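Local coordinates for protein guanidinopropionase (Pseudomonas aeruginosa, PDB 3NIQ) that catalyses the manganese-dependent hydrolysis of 3-guanidinopropanoate to beta-alanine and urea, working as a homohexamer of the arginase family, at residues 209-212 with 213-217; 228-232 with 233-237; 300-303 with 304-307. One frame throughout, in Å; residues are numbered along the deposited sequence.

Contact 1 (209-212 with 213-217); sequences IHME and EFVEL
Glu213 reaches back from the first turn of its helix toward Ile209 and His210. Its CG is anti to the backbone N (chi1 -176°) and the chain stays extended, which carries the carboxylate across the Ile209 side chain at about a right angle. Glu213 OE1 comes within 3.8 Å of Ile209 CA. A water links this end to the N-cap residue. It donates to Glu213 OE1 at 2.7 Å, accepts from His210 N, and lies in the plane of the imidazole at its edge, 3.0 Å from His210 ND1. The carboxylate also has a partner on the strand, because OE2 makes a salt bridge with Arg207.

Phe214 follows. Its N donates to His210 O at 2.9 Å, with an angle of 167° at the hydrogen. Ile209 CG2 packs against this backbone, 3.6 Å from Phe214 N. The Phe214 and Met211 side chains lie side by side and point the same way. Met211 is bent at chi2 (70°), which lays CE near the ring plane at the edge, 3.9 Å from Phe214 CD2. The ring continues onto Gln264 and Leu268 of helix 262-270.

Val215 N bonds to Met211 O at 2.9 Å, and its CG2 packs at van der Waals distance on that same oxygen. Glu216 N repeats the pattern with Glu212 O at 3.0 Å, and Glu216 CG also touches that carbonyl oxygen. The Glu212 carboxylate faces a second subunit: OE1 is hydrogen-bonded to His73 and OE2 makes a salt bridge with Arg270, both of that subunit.

This is the N-terminal turn of a helix entered directly from a parallel strand. His210 holds the N-cap position where strand 207-210, an outer strand of the arginase-family alpha/beta sheet, passes into helix 211-230.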
ATOM      1  N   ILE A 209     -29.122 -11.422 -16.640  1.00 20.78           N
ATOM      2  CA  ILE A 209     -29.073 -12.242 -15.437  1.00 22.04           C
ATOM      3  C   ILE A 209     -28.389 -11.439 -14.347  1.00 22.91           C
ATOM      4  O   ILE A 209     -27.158 -11.456 -14.209  1.00 22.19           O
ATOM      5  CB  ILE A 209     -28.397 -13.597 -15.692  1.00 22.02           C
ATOM      6  CG1 ILE A 209     -29.174 -14.342 -16.794  1.00 23.42           C
ATOM      7  CG2 ILE A 209     -28.321 -14.418 -14.404  1.00 23.11           C
ATOM      8  CD1 ILE A 209     -28.509 -15.629 -17.287  1.00 23.06           C
ATOM      9  N   HIS A 210     -29.208 -10.704 -13.595  1.00 22.96           N
ATOM     10  CA  HIS A 210     -28.739  -9.973 -12.416  1.00 23.50           C
ATOM     11  C   HIS A 210     -28.034 -10.886 -11.427  1.00 22.88           C
ATOM     12  O   HIS A 210     -28.303 -12.088 -11.384  1.00 24.35           O
ATOM     13  CB  HIS A 210     -29.914  -9.276 -11.717  1.00 23.25           C
ATOM     14  CG  HIS A 210     -30.427  -8.085 -12.468  1.00 23.90           C
ATOM     15  ND1 HIS A 210     -31.357  -8.188 -13.473  1.00 26.11           N
ATOM     16  CD2 HIS A 210     -30.139  -6.766 -12.358  1.00 26.92           C
ATOM     17  CE1 HIS A 210     -31.626  -6.986 -13.953  1.00 24.99           C
ATOM     18  NE2 HIS A 210     -30.895  -6.106 -13.299  1.00 25.93           N
ATOM     19  N   MET A 211     -27.154 -10.303 -10.612  1.00 22.39           N
ATOM     20  CA  MET A 211     -26.448 -11.060  -9.572  1.00 22.17           C
ATOM     21  C   MET A 211     -27.394 -11.941  -8.759  1.00 21.66           C
ATOM     22  O   MET A 211     -27.084 -13.099  -8.472  1.00 21.32           O
ATOM     23  CB  MET A 211     -25.706 -10.104  -8.629  1.00 20.69           C
ATOM     24  CG  MET A 211     -24.748 -10.808  -7.742  1.00 20.91           C
ATOM     25  SD  MET A 211     -23.326 -11.452  -8.644  1.00 22.72           S
ATOM     26  CE  MET A 211     -22.732 -12.585  -7.404  1.00 20.19           C
ATOM     27  N   GLU A 212     -28.547 -11.387  -8.398  1.00 22.59           N
ATOM     28  CA  GLU A 212     -29.526 -12.115  -7.578  1.00 23.47           C
ATOM     29  C   GLU A 212     -29.984 -13.378  -8.282  1.00 23.59           C
ATOM     30  O   GLU A 212     -30.047 -14.443  -7.671  1.00 23.82           O
ATOM     31  CB  GLU A 212     -30.735 -11.231  -7.239  1.00 23.75           C
ATOM     32  CG  GLU A 212     -30.443 -10.065  -6.289  1.00 25.72           C
ATOM     33  CD  GLU A 212     -29.580  -8.945  -6.909  1.00 28.53           C
ATOM     34  OE1 GLU A 212     -29.669  -8.689  -8.137  1.00 28.70           O
ATOM     35  OE2 GLU A 212     -28.811  -8.316  -6.151  1.00 30.15           O
ATOM     36  N   GLU A 213     -30.260 -13.267  -9.579  1.00 23.60           N
ATOM     37  CA  GLU A 213     -30.749 -14.425 -10.357  1.00 24.83           C
ATOM     38  C   GLU A 213     -29.634 -15.441 -10.620  1.00 24.86           C
ATOM     39  O   GLU A 213     -29.871 -16.657 -10.622  1.00 26.06           O
ATOM     40  CB  GLU A 213     -31.407 -13.980 -11.676  1.00 24.66           C
ATOM     41  CG  GLU A 213     -32.007 -15.167 -12.468  1.00 25.26           C
ATOM     42  CD  GLU A 213     -32.650 -14.774 -13.790  1.00 26.22           C
ATOM     43  OE1 GLU A 213     -32.417 -13.642 -14.298  1.00 24.92           O
ATOM     44  OE2 GLU A 213     -33.402 -15.607 -14.321  1.00 26.31           O
ATOM     45  N   PHE A 214     -28.409 -14.945 -10.794  1.00 23.67           N
ATOM     46  CA  PHE A 214     -27.249 -15.811 -10.878  1.00 22.77           C
ATOM     47  C   PHE A 214     -27.098 -16.659  -9.624  1.00 23.49           C
ATOM     48  O   PHE A 214     -26.800 -17.855  -9.702  1.00 22.78           O
ATOM     49  CB  PHE A 214     -25.966 -15.004 -11.089  1.00 23.02           C
ATOM     50  CG  PHE A 214     -24.707 -15.807 -10.864  1.00 23.84           C
ATOM     51  CD1 PHE A 214     -24.475 -16.968 -11.592  1.00 23.50           C
ATOM     52  CD2 PHE A 214     -23.764 -15.415  -9.904  1.00 24.85           C
ATOM     53  CE1 PHE A 214     -23.324 -17.725 -11.401  1.00 22.69           C
ATOM     54  CE2 PHE A 214     -22.590 -16.169  -9.708  1.00 24.40           C
ATOM     55  CZ  PHE A 214     -22.372 -17.325 -10.456  1.00 22.19           C
ATOM     56  N   VAL A 215     -27.308 -16.040  -8.472  1.00 24.15           N
ATOM     57  CA  VAL A 215     -27.281 -16.766  -7.195  1.00 26.70           C
ATOM     58  C   VAL A 215     -28.429 -17.800  -7.081  1.00 26.60           C
ATOM     59  O   VAL A 215     -28.206 -18.947  -6.696  1.00 28.40           O
ATOM     60  CB  VAL A 215     -27.263 -15.778  -5.988  1.00 26.72           C
ATOM     61  CG1 VAL A 215     -27.599 -16.497  -4.665  1.00 28.55           C
ATOM     62  CG2 VAL A 215     -25.886 -15.084  -5.897  1.00 28.21           C
ATOM     63  N   GLU A 216     -29.639 -17.398  -7.438  1.00 27.38           N
ATOM     64  CA  GLU A 216     -30.799 -18.327  -7.431  1.00 29.17           C
ATOM     65  C   GLU A 216     -30.624 -19.529  -8.369  1.00 28.80           C
ATOM     66  O   GLU A 216     -30.980 -20.654  -8.010  1.00 29.75           O
ATOM     67  CB  GLU A 216     -32.092 -17.593  -7.791  1.00 29.75           C
ATOM     68  CG  GLU A 216     -32.609 -16.653  -6.708  1.00 34.56           C
ATOM     69  CD  GLU A 216     -33.586 -15.610  -7.240  1.00 40.02           C
ATOM     70  OE1 GLU A 216     -33.662 -15.410  -8.475  1.00 44.48           O
ATOM     71  OE2 GLU A 216     -34.284 -14.982  -6.423  1.00 43.34           O
ATOM     72  N   LEU A 217     -30.069 -19.292  -9.559  1.00 27.77           N
ATOM     73  CA  LEU A 217     -29.835 -20.363 -10.552  1.00 27.02           C
ATOM     74  C   LEU A 217     -28.633 -21.261 -10.277  1.00 27.46           C
ATOM     75  O   LEU A 217     -28.655 -22.467 -10.583  1.00 27.35           O
ATOM     76  CB  LEU A 217     -29.696 -19.769 -11.966  1.00 25.86           C
ATOM     77  CG  LEU A 217     -30.940 -19.139 -12.582  1.00 25.27           C
ATOM     78  CD1 LEU A 217     -30.581 -18.374 -13.855  1.00 24.79           C
ATOM     79  CD2 LEU A 217     -32.038 -20.202 -12.889  1.00 28.66           C
TER
HETATM   80  O   HOH W   1     -32.118 -11.093 -13.328  1.00 26.39           O

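Contact 2 (228-232 with 233-237); sequences RVVGA and GPTYV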
ATOM      1  N   ARG A 228     -28.054 -21.219 -24.321  1.00 25.83           N
ATOM      2  CA  ARG A 228     -29.341 -21.150 -25.011  1.00 25.43           C
ATOM      3  C   ARG A 228     -29.507 -19.823 -25.747  1.00 24.94           C
ATOM      4  O   ARG A 228     -29.969 -19.798 -26.889  1.00 23.17           O
ATOM      5  CB  ARG A 228     -30.504 -21.332 -24.026  1.00 26.18           C
ATOM      6  CG  ARG A 228     -31.863 -21.513 -24.721  1.00 28.20           C
ATOM      7  CD  ARG A 228     -33.038 -21.341 -23.775  1.00 31.26           C
ATOM      8  NE  ARG A 228     -33.101 -20.006 -23.170  1.00 31.65           N
ATOM      9  CZ  ARG A 228     -33.554 -18.902 -23.768  1.00 32.12           C
ATOM     10  NH1 ARG A 228     -33.986 -18.941 -25.020  1.00 30.71           N
ATOM     11  NH2 ARG A 228     -33.568 -17.746 -23.104  1.00 29.89           N
ATOM     12  N   VAL A 229     -29.142 -18.717 -25.097  1.00 23.84           N
ATOM     13  CA  VAL A 229     -29.328 -17.392 -25.707  1.00 22.12           C
ATOM     14  C   VAL A 229     -28.501 -17.198 -26.964  1.00 21.49           C
ATOM     15  O   VAL A 229     -29.002 -16.704 -27.976  1.00 20.09           O
ATOM     16  CB  VAL A 229     -29.016 -16.216 -24.710  1.00 22.62           C
ATOM     17  CG1 VAL A 229     -28.803 -14.875 -25.471  1.00 20.60           C
ATOM     18  CG2 VAL A 229     -30.134 -16.064 -23.670  1.00 22.85           C
ATOM     19  N   VAL A 230     -27.214 -17.538 -26.888  1.00 21.25           N
ATOM     20  CA  VAL A 230     -26.294 -17.253 -27.992  1.00 21.04           C
ATOM     21  C   VAL A 230     -26.360 -18.353 -29.045  1.00 22.46           C
ATOM     22  O   VAL A 230     -26.041 -18.120 -30.208  1.00 21.36           O
ATOM     23  CB  VAL A 230     -24.820 -17.038 -27.505  1.00 21.69           C
ATOM     24  CG1 VAL A 230     -24.761 -15.905 -26.454  1.00 20.56           C
ATOM     25  CG2 VAL A 230     -24.231 -18.325 -26.937  1.00 20.74           C
ATOM     26  N   GLY A 231     -26.780 -19.546 -28.629  1.00 22.93           N
ATOM     27  CA  GLY A 231     -26.932 -20.660 -29.566  1.00 24.52           C
ATOM     28  C   GLY A 231     -25.664 -20.990 -30.343  1.00 25.15           C
ATOM     29  O   GLY A 231     -24.549 -21.001 -29.783  1.00 25.80           O
ATOM     30  N   ALA A 232     -25.830 -21.261 -31.639  1.00 24.34           N
ATOM     31  CA  ALA A 232     -24.705 -21.715 -32.474  1.00 24.61           C
ATOM     32  C   ALA A 232     -24.096 -20.571 -33.288  1.00 23.52           C
ATOM     33  O   ALA A 232     -23.137 -20.785 -34.031  1.00 25.42           O
ATOM     34  CB  ALA A 232     -25.149 -22.890 -33.399  1.00 25.65           C
ATOM     35  N   GLY A 233     -24.624 -19.358 -33.115  1.00 22.52           N
ATOM     36  CA  GLY A 233     -24.169 -18.189 -33.895  1.00 21.49           C
ATOM     37  C   GLY A 233     -22.824 -17.616 -33.481  1.00 21.56           C
ATOM     38  O   GLY A 233     -22.251 -18.022 -32.452  1.00 20.69           O
ATOM     39  N   PRO A 234     -22.285 -16.696 -34.298  1.00 21.85           N
ATOM     40  CA  PRO A 234     -21.017 -16.026 -33.987  1.00 22.04           C
ATOM     41  C   PRO A 234     -21.136 -15.282 -32.661  1.00 22.03           C
ATOM     42  O   PRO A 234     -22.092 -14.524 -32.464  1.00 21.67           O
ATOM     43  CB  PRO A 234     -20.853 -15.025 -35.136  1.00 22.74           C
ATOM     44  CG  PRO A 234     -22.210 -14.990 -35.856  1.00 21.70           C
ATOM     45  CD  PRO A 234     -22.810 -16.309 -35.627  1.00 22.15           C
ATOM     46  N   THR A 235     -20.189 -15.511 -31.753  1.00 21.64           N
ATOM     47  CA  THR A 235     -20.348 -15.031 -30.382  1.00 20.14           C
ATOM     48  C   THR A 235     -19.076 -14.435 -29.823  1.00 19.75           C
ATOM     49  O   THR A 235     -18.010 -15.001 -29.962  1.00 19.63           O
ATOM     50  CB  THR A 235     -20.831 -16.141 -29.448  1.00 20.68           C
ATOM     51  OG1 THR A 235     -22.045 -16.688 -29.957  1.00 17.83           O
ATOM     52  CG2 THR A 235     -21.078 -15.602 -28.036  1.00 19.02           C
ATOM     53  N   TYR A 236     -19.212 -13.269 -29.196  1.00 19.38           N
ATOM     54  CA  TYR A 236     -18.094 -12.584 -28.594  1.00 18.65           C
ATOM     55  C   TYR A 236     -18.242 -12.669 -27.085  1.00 17.97           C
ATOM     56  O   TYR A 236     -19.351 -12.588 -26.552  1.00 17.56           O
ATOM     57  CB  TYR A 236     -18.109 -11.131 -29.059  1.00 18.50           C
ATOM     58  CG  TYR A 236     -16.930 -10.278 -28.663  1.00 18.25           C
ATOM     59  CD1 TYR A 236     -15.876 -10.059 -29.555  1.00 19.16           C
ATOM     60  CD2 TYR A 236     -16.890  -9.624 -27.413  1.00 19.05           C
ATOM     61  CE1 TYR A 236     -14.789  -9.241 -29.207  1.00 18.67           C
ATOM     62  CE2 TYR A 236     -15.804  -8.799 -27.059  1.00 18.67           C
ATOM     63  CZ  TYR A 236     -14.761  -8.613 -27.963  1.00 19.33           C
ATOM     64  OH  TYR A 236     -13.687  -7.795 -27.644  1.00 18.30           O
ATOM     65  N   VAL A 237     -17.125 -12.812 -26.379  1.00 17.72           N
ATOM     66  CA  VAL A 237     -17.187 -12.790 -24.910  1.00 16.82           C
ATOM     67  C   VAL A 237     -16.499 -11.556 -24.386  1.00 16.43           C
ATOM     68  O   VAL A 237     -15.321 -11.314 -24.650  1.00 17.07           O
ATOM     69  CB  VAL A 237     -16.559 -14.046 -24.278  1.00 17.20           C
ATOM     70  CG1 VAL A 237     -16.721 -14.005 -22.755  1.00 16.55           C
ATOM     71  CG2 VAL A 237     -17.199 -15.294 -24.851  1.00 18.45           C
TER
HETATM   72  O   HOH W   2     -22.086 -20.314 -30.767  1.00 24.61           O
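Val230 and Thr235 meet across the turn that ends a helix and opens a strand, their side chains crossing at about a right angle. Thr235 can be followed outward from CB. OG1 lies anti to the carbonyl carbon (chi1 -56°), and this turns the hydroxyl back toward the turn. There OG1 donates to Gly233 O at 2.8 Å. The donor stands 50° out of that carbonyl plane, so it comes from above. The same OG1 rests 3.7 Å from Val230 CB. The other branch, Thr235 CG2, packs 4.0 Å from Val230 CG1 and equally close to Val230 CB.

Gly233 O takes a second bond, from a water that also donates to Gly231 O at 2.7 Å. The water thus bridges two carbonyls of the turn. Val230 to Gly233 forms a type II' beta turn. Its closing bond, Gly233 N to Val230 O, is weak at 3.5 Å. Gly231 leaves the helix with positive phi (56°).

Arg182 bonds to Val230 O at the start of the turn and to Pro234 O just after it. Val230 also touches Val145 of strand 142-147 and Leu275. The turn joins the C-terminal end of helix 211-230 to strand 235-240, which lies in the parallel sheet between strands 142-147 and 277-283.

Contact 3 (300-303 with 304-307); sequences ATMM and FELL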
ATOM      1  N   ALA A 300      -5.060 -11.473 -16.431  1.00 16.79           N
ATOM      2  CA  ALA A 300      -4.202 -12.386 -17.174  1.00 16.74           C
ATOM      3  C   ALA A 300      -4.761 -13.801 -17.174  1.00 16.72           C
ATOM      4  O   ALA A 300      -4.717 -14.495 -18.196  1.00 17.56           O
ATOM      5  CB  ALA A 300      -2.752 -12.371 -16.608  1.00 17.39           C
ATOM      6  N   THR A 301      -5.311 -14.236 -16.050  1.00 16.41           N
ATOM      7  CA  THR A 301      -5.827 -15.603 -15.980  1.00 16.14           C
ATOM      8  C   THR A 301      -7.113 -15.775 -16.809  1.00 16.68           C
ATOM      9  O   THR A 301      -7.229 -16.713 -17.580  1.00 16.28           O
ATOM     10  CB  THR A 301      -6.086 -16.051 -14.529  1.00 17.24           C
ATOM     11  OG1 THR A 301      -4.931 -15.791 -13.724  1.00 17.62           O
ATOM     12  CG2 THR A 301      -6.358 -17.568 -14.498  1.00 15.89           C
ATOM     13  N   MET A 302      -8.065 -14.858 -16.675  1.00 15.63           N
ATOM     14  CA  MET A 302      -9.266 -14.917 -17.521  1.00 15.82           C
ATOM     15  C   MET A 302      -8.885 -14.819 -19.013  1.00 15.58           C
ATOM     16  O   MET A 302      -9.461 -15.505 -19.862  1.00 16.68           O
ATOM     17  CB  MET A 302     -10.258 -13.829 -17.114  1.00 16.04           C
ATOM     18  CG  MET A 302     -10.720 -13.934 -15.653  1.00 16.88           C
ATOM     19  SD  MET A 302     -11.417 -15.561 -15.257  1.00 18.84           S
ATOM     20  CE  MET A 302     -12.619 -15.773 -16.576  1.00 17.29           C
ATOM     21  N   MET A 303      -7.870 -14.022 -19.315  1.00 16.09           N
ATOM     22  CA  MET A 303      -7.365 -13.928 -20.678  1.00 16.44           C
ATOM     23  C   MET A 303      -6.938 -15.320 -21.160  1.00 16.81           C
ATOM     24  O   MET A 303      -7.325 -15.761 -22.252  1.00 16.09           O
ATOM     25  CB  MET A 303      -6.164 -12.977 -20.726  1.00 17.50           C
ATOM     26  CG  MET A 303      -5.655 -12.692 -22.155  1.00 17.35           C
ATOM     27  SD  MET A 303      -4.309 -11.515 -22.184  1.00 20.04           S
ATOM     28  CE  MET A 303      -4.364 -11.019 -23.912  1.00 19.84           C
ATOM     29  N   PHE A 304      -6.151 -16.014 -20.335  1.00 17.46           N
ATOM     30  CA  PHE A 304      -5.765 -17.387 -20.662  1.00 19.02           C
ATOM     31  C   PHE A 304      -6.972 -18.326 -20.795  1.00 19.41           C
ATOM     32  O   PHE A 304      -7.017 -19.141 -21.721  1.00 21.11           O
ATOM     33  CB  PHE A 304      -4.777 -17.945 -19.640  1.00 19.38           C
ATOM     34  CG  PHE A 304      -4.269 -19.317 -19.997  1.00 19.97           C
ATOM     35  CD1 PHE A 304      -3.317 -19.482 -20.994  1.00 20.45           C
ATOM     36  CD2 PHE A 304      -4.759 -20.445 -19.355  1.00 22.34           C
ATOM     37  CE1 PHE A 304      -2.863 -20.740 -21.354  1.00 20.52           C
ATOM     38  CE2 PHE A 304      -4.282 -21.734 -19.714  1.00 21.26           C
ATOM     39  CZ  PHE A 304      -3.343 -21.859 -20.695  1.00 21.46           C
ATOM     40  N   GLU A 305      -7.936 -18.241 -19.873  1.00 18.85           N
ATOM     41  CA  GLU A 305      -9.122 -19.106 -19.953  1.00 19.22           C
ATOM     42  C   GLU A 305      -9.801 -18.905 -21.321  1.00 18.93           C
ATOM     43  O   GLU A 305     -10.179 -19.867 -21.980  1.00 19.76           O
ATOM     44  CB  GLU A 305     -10.142 -18.797 -18.853  1.00 18.50           C
ATOM     45  CG  GLU A 305      -9.639 -18.932 -17.417  1.00 19.20           C
ATOM     46  CD  GLU A 305      -9.617 -20.369 -16.945  1.00 20.95           C
ATOM     47  OE1 GLU A 305     -10.270 -21.225 -17.588  1.00 19.75           O
ATOM     48  OE2 GLU A 305      -8.935 -20.640 -15.937  1.00 19.50           O
ATOM     49  N   LEU A 306      -9.943 -17.644 -21.717  1.00 18.40           N
ATOM     50  CA  LEU A 306     -10.578 -17.266 -22.987  1.00 17.44           C
ATOM     51  C   LEU A 306      -9.745 -17.661 -24.202  1.00 18.64           C
ATOM     52  O   LEU A 306     -10.301 -18.053 -25.238  1.00 18.28           O
ATOM     53  CB  LEU A 306     -10.830 -15.760 -23.025  1.00 16.34           C
ATOM     54  CG  LEU A 306     -11.919 -15.244 -22.099  1.00 13.98           C
ATOM     55  CD1 LEU A 306     -11.807 -13.718 -21.987  1.00 15.16           C
ATOM     56  CD2 LEU A 306     -13.305 -15.668 -22.565  1.00 15.35           C
ATOM     57  N   LEU A 307      -8.417 -17.554 -24.073  1.00 18.42           N
ATOM     58  CA  LEU A 307      -7.506 -17.928 -25.145  1.00 18.89           C
ATOM     59  C   LEU A 307      -7.707 -19.393 -25.528  1.00 18.91           C
ATOM     60  O   LEU A 307      -7.721 -19.747 -26.702  1.00 19.39           O
ATOM     61  CB  LEU A 307      -6.043 -17.692 -24.735  1.00 16.96           C
ATOM     62  CG  LEU A 307      -4.945 -18.329 -25.597  1.00 19.72           C
ATOM     63  CD1 LEU A 307      -5.043 -17.878 -27.061  1.00 20.57           C
ATOM     64  CD2 LEU A 307      -3.556 -17.994 -25.054  1.00 18.22           C
TER
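Four successive i to i+4 hydrogen bonds join 300-303 to 304-307: Phe304 N to Ala300 O, Glu305 N to Thr301 O at 2.8 Å, Leu306 N to Met302 O, and Leu307 N to Met303 O. Side chains of the second turn lie against carbonyl oxygens of the first. Glu305 CG sits 3.3 Å from Thr301 O, and Leu306 CG is equally close to Met302 O. Glu305 CB also touches Met302 O, at 3.5 Å. Leu307 CB lies 3.4 Å from Met303 O. The Glu305 carboxylate is buried and its two oxygens have three partners: His72 and Arg270 on OE1, Gln266 on OE2.

The segment is an interior part of helix 294-317, one of the helices packed on the parallel sheet of the arginase-family alpha/beta fold. Met303 is extended, CG anti to the backbone N (chi1 -174°), and reaches Leu120 and Val122 of strand 118-123, while Leu306 and Leu307 also rest on Leu120. Phe304 packs on Ser191 of a third subunit, and Thr301 on Ile257 of that subunit.

Overall arrangement
Contacts 1 and 2 mark the two ends of helix 211-230, where it is entered from strand 207-210 and where it leads toward strand 235-240. Their centres are 20 Å apart and they do not touch. Contact 3 lies on the later helix 294-317 and meets contact 2 directly, Val237 CG1 packing 3.8 Å from Leu306 CD2. Contacts 1 and 3 stay about 12 Å apart at their nearest atoms. Strand 235-240 ends at Asp240, a manganese ligand. The Met211 side chain is about 12 Å from a manganese ion and that of Leu306 about 13 Å. The His210 and Leu306 side chains are each about 10 Å from that of a ligand, His150 and His126 respectively; neither contact supplies one.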